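Local coordinates for De novo designed protein Foldit4 (Synthetic construct, PDB 6WI5), which is a computationally designed alpha+beta protein of no known natural function, made from scratch to adopt two helices packed on a four-stranded sheet, at residues V4-I9 with H51-H56. Sequence-based numbering, arbitrary orientation.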
ATOM      1  N   VAL A   4     -10.205   7.328  -0.278  1.00 17.40           N
ATOM      2  CA  VAL A   4      -9.727   6.105  -0.912  1.00 18.33           C
ATOM      3  C   VAL A   4      -8.319   6.358  -1.426  1.00 25.86           C
ATOM      4  O   VAL A   4      -8.084   7.330  -2.153  1.00 21.50           O
ATOM      5  CB  VAL A   4     -10.651   5.654  -2.057  1.00 25.65           C
ATOM      6  CG1 VAL A   4     -10.110   4.387  -2.703  1.00 26.05           C
ATOM      7  CG2 VAL A   4     -12.066   5.437  -1.547  1.00 38.09           C
ATOM      8  N   VAL A   5      -7.385   5.489  -1.048  1.00 19.47           N
ATOM      9  CA  VAL A   5      -6.001   5.570  -1.497  1.00 19.62           C
ATOM     10  C   VAL A   5      -5.643   4.265  -2.187  1.00 23.89           C
ATOM     11  O   VAL A   5      -5.891   3.181  -1.644  1.00 25.05           O
ATOM     12  CB  VAL A   5      -5.035   5.854  -0.333  1.00 27.69           C
ATOM     13  CG1 VAL A   5      -3.593   5.807  -0.822  1.00 27.39           C
ATOM     14  CG2 VAL A   5      -5.341   7.201   0.277  1.00 21.53           C
ATOM     15  N   GLU A   6      -5.068   4.369  -3.380  1.00 19.28           N
ATOM     16  CA  GLU A   6      -4.611   3.218  -4.143  1.00 18.60           C
ATOM     17  C   GLU A   6      -3.108   3.332  -4.337  1.00 24.25           C
ATOM     18  O   GLU A   6      -2.621   4.333  -4.869  1.00 24.67           O
ATOM     19  CB  GLU A   6      -5.325   3.135  -5.493  1.00 23.96           C
ATOM     20  CG  GLU A   6      -6.834   3.255  -5.390  1.00 31.48           C
ATOM     21  CD  GLU A   6      -7.487   3.518  -6.731  1.00 64.75           C
ATOM     22  OE1 GLU A   6      -7.630   2.564  -7.523  1.00 75.54           O
ATOM     23  OE2 GLU A   6      -7.844   4.686  -6.997  1.00 40.74           O
ATOM     24  N   ILE A   7      -2.377   2.312  -3.896  1.00 20.80           N
ATOM     25  CA  ILE A   7      -0.921   2.297  -3.951  1.00 20.43           C
ATOM     26  C   ILE A   7      -0.493   1.181  -4.892  1.00 26.80           C
ATOM     27  O   ILE A   7      -0.891   0.025  -4.710  1.00 28.17           O
ATOM     28  CB  ILE A   7      -0.303   2.104  -2.556  1.00 23.08           C
ATOM     29  CG1 ILE A   7      -0.858   3.139  -1.578  1.00 28.20           C
ATOM     30  CG2 ILE A   7       1.214   2.201  -2.627  1.00 21.32           C
ATOM     31  CD1 ILE A   7      -0.354   2.968  -0.164  1.00 31.12           C
ATOM     32  N   ARG A   8       0.309   1.527  -5.893  1.00 21.88           N
ATOM     33  CA  ARG A   8       0.834   0.566  -6.856  1.00 22.93           C
ATOM     34  C   ARG A   8       2.341   0.473  -6.670  1.00 22.35           C
ATOM     35  O   ARG A   8       3.041   1.488  -6.748  1.00 26.47           O
ATOM     36  CB  ARG A   8       0.496   0.979  -8.288  1.00 32.46           C
ATOM     37  CG  ARG A   8       0.980  -0.005  -9.343  1.00 33.38           C
ATOM     38  CD  ARG A   8       0.793   0.558 -10.741  1.00 46.76           C
ATOM     39  NE  ARG A   8       1.622   1.740 -10.965  1.00 57.49           N
ATOM     40  CZ  ARG A   8       1.575   2.489 -12.060  1.00 65.00           C
ATOM     41  NH1 ARG A   8       0.732   2.184 -13.039  1.00 56.43           N
ATOM     42  NH2 ARG A   8       2.366   3.547 -12.179  1.00 61.99           N
ATOM     43  N   ILE A   9       2.836  -0.738  -6.429  1.00 22.29           N
ATOM     44  CA  ILE A   9       4.247  -0.974  -6.145  1.00 20.62           C
ATOM     45  C   ILE A   9       4.795  -1.913  -7.209  1.00 28.21           C
ATOM     46  O   ILE A   9       4.294  -3.031  -7.376  1.00 27.26           O
ATOM     47  CB  ILE A   9       4.451  -1.566  -4.742  1.00 23.86           C
ATOM     48  CG1 ILE A   9       3.695  -0.737  -3.705  1.00 29.50           C
ATOM     49  CG2 ILE A   9       5.936  -1.637  -4.406  1.00 23.68           C
ATOM     50  CD1 ILE A   9       3.080  -1.564  -2.608  1.00 26.25           C
ATOM     51  N   HIS A  51      -0.863  -4.051  -5.741  1.00 21.95           N
ATOM     52  CA  HIS A  51      -1.866  -2.997  -5.653  1.00 22.51           C
ATOM     53  C   HIS A  51      -2.527  -3.061  -4.285  1.00 30.21           C
ATOM     54  O   HIS A  51      -3.071  -4.103  -3.903  1.00 28.90           O
ATOM     55  CB  HIS A  51      -2.909  -3.136  -6.761  1.00 21.20           C
ATOM     56  CG  HIS A  51      -2.366  -2.897  -8.136  1.00 36.22           C
ATOM     57  ND1 HIS A  51      -2.716  -1.801  -8.894  1.00 40.16           N
ATOM     58  CD2 HIS A  51      -1.490  -3.609  -8.884  1.00 38.22           C
ATOM     59  CE1 HIS A  51      -2.082  -1.851 -10.054  1.00 46.18           C
ATOM     60  NE2 HIS A  51      -1.333  -2.936 -10.072  1.00 38.95           N
ATOM     61  N   VAL A  52      -2.478  -1.951  -3.553  1.00 25.17           N
ATOM     62  CA  VAL A  52      -3.075  -1.841  -2.227  1.00 20.98           C
ATOM     63  C   VAL A  52      -4.127  -0.744  -2.279  1.00 27.44           C
ATOM     64  O   VAL A  52      -3.816   0.401  -2.632  1.00 26.66           O
ATOM     65  CB  VAL A  52      -2.026  -1.533  -1.148  1.00 25.61           C
ATOM     66  CG1 VAL A  52      -2.666  -1.544   0.232  1.00 29.07           C
ATOM     67  CG2 VAL A  52      -0.874  -2.524  -1.220  1.00 28.51           C
ATOM     68  N   ARG A  53      -5.362  -1.086  -1.929  1.00 21.82           N
ATOM     69  CA  ARG A  53      -6.447  -0.119  -1.837  1.00 19.47           C
ATOM     70  C   ARG A  53      -6.900  -0.008  -0.388  1.00 21.49           C
ATOM     71  O   ARG A  53      -7.185  -1.023   0.258  1.00 22.40           O
ATOM     72  CB  ARG A  53      -7.622  -0.508  -2.736  1.00 26.22           C
ATOM     73  CG  ARG A  53      -8.710   0.550  -2.792  1.00 35.28           C
ATOM     74  CD  ARG A  53      -9.785   0.200  -3.805  1.00 43.10           C
ATOM     75  NE  ARG A  53     -10.436  -1.068  -3.497  1.00 65.81           N
ATOM     76  CZ  ARG A  53     -11.429  -1.205  -2.624  1.00 77.14           C
ATOM     77  NH1 ARG A  53     -11.883  -0.149  -1.964  1.00 66.87           N
ATOM     78  NH2 ARG A  53     -11.965  -2.399  -2.408  1.00 84.64           N
ATOM     79  N   ILE A  54      -6.960   1.221   0.116  1.00 21.55           N
ATOM     80  CA  ILE A  54      -7.296   1.499   1.507  1.00 25.48           C
ATOM     81  C   ILE A  54      -8.433   2.509   1.536  1.00 28.51           C
ATOM     82  O   ILE A  54      -8.371   3.535   0.850  1.00 23.46           O
ATOM     83  CB  ILE A  54      -6.079   2.031   2.290  1.00 25.33           C
ATOM     84  CG1 ILE A  54      -4.963   0.988   2.321  1.00 24.54           C
ATOM     85  CG2 ILE A  54      -6.477   2.417   3.700  1.00 25.61           C
ATOM     86  CD1 ILE A  54      -3.693   1.476   2.979  1.00 43.49           C
ATOM     87  N   ARG A  55      -9.466   2.220   2.323  1.00 19.73           N
ATOM     88  CA  ARG A  55     -10.615   3.103   2.476  1.00 21.84           C
ATOM     89  C   ARG A  55     -10.787   3.457   3.946  1.00 29.48           C
ATOM     90  O   ARG A  55     -10.708   2.581   4.813  1.00 26.38           O
ATOM     91  CB  ARG A  55     -11.894   2.452   1.939  1.00 31.24           C
ATOM     92  CG  ARG A  55     -11.951   2.303   0.427  1.00 47.78           C
ATOM     93  CD  ARG A  55     -13.391   2.385  -0.060  1.00 45.85           C
ATOM     94  NE  ARG A  55     -14.248   1.403   0.599  1.00 54.74           N
ATOM     95  CZ  ARG A  55     -14.884   0.422  -0.031  1.00 70.55           C
ATOM     96  NH1 ARG A  55     -14.775   0.295  -1.346  1.00 55.73           N
ATOM     97  NH2 ARG A  55     -15.639  -0.428   0.652  1.00 66.66           N
ATOM     98  N   HIS A  56     -11.023   4.740   4.222  1.00 26.66           N
ATOM     99  CA  HIS A  56     -11.235   5.201   5.588  1.00 27.98           C
ATOM    100  C   HIS A  56     -11.936   6.551   5.549  1.00 30.64           C
ATOM    101  O   HIS A  56     -11.920   7.252   4.534  1.00 30.69           O
ATOM    102  CB  HIS A  56      -9.916   5.300   6.362  1.00 25.18           C
ATOM    103  CG  HIS A  56     -10.087   5.292   7.850  1.00 32.32           C
ATOM    104  ND1 HIS A  56      -9.836   6.395   8.634  1.00 41.31           N
ATOM    105  CD2 HIS A  56     -10.485   4.309   8.693  1.00 46.87           C
ATOM    106  CE1 HIS A  56     -10.070   6.092   9.901  1.00 44.74           C
ATOM    107  NE2 HIS A  56     -10.464   4.836   9.962  1.00 41.47           N
TER
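Val5 and Ile54 face each other as a hydrogen-bonded antiparallel pair, and two residues further along Ile7 and Val52 do the same. Each pair exchanges two backbone bonds: Val5 N to Ile54 O (2.9 Å) with its return from Ile54 N to Val5 O, and Ile7 N to Val52 O (2.7 Å) with its return from Val52 N to Ile7 O. CA-H...O contacts fill in between, such as Glu6 CA to Val52 O at 3.3 Å, so the carbonyl oxygens of Val5, Ile7, Val52 and Ile54 each receive both an N-H and a CA-H.

The tightly packed side carries Val5, Ile7, Ile9, Val52 and Ile54, all buried beneath the two helices. Ile7 and Val52 sit abreast, CB to CB 4.3 Å, and Ile9 CD1 reaches Val52 CG2. Helix 59-76 covers Val5 and Ile54 through Ile62, while Ile24 of helix 17-31 lies against Val52 and Ile9.

The other side is partly exposed and mostly polar, with Val4 among its residues, and its close contacts are isolated ones. There Arg8 has CG anti to its backbone N (chi1 -178°), and this methylene lies over one face of the His51 ring, offset toward the rim, 3.6 Å from CE1: a CH-pi contact with the guanidinium plane nearly perpendicular to the ring. His51 NE2 is hydrogen-bonded to Glu49 OE1. At the far end Val4 CG2 lies alongside the Arg55 chain, 3.6 Å from CD. Glu6 and Arg53 meet through their CG methylenes alone; the Glu6 carboxylate instead forms a salt bridge with Arg85, and Arg55 forms one with Glu36.

Strands 3-11 and 47-56 are the two central strands of a beta-alpha-beta-beta-alpha-beta, ferredoxin-like fold, an alpha-beta sandwich with antiparallel strand order 4-1-3-2 and both helices on one face.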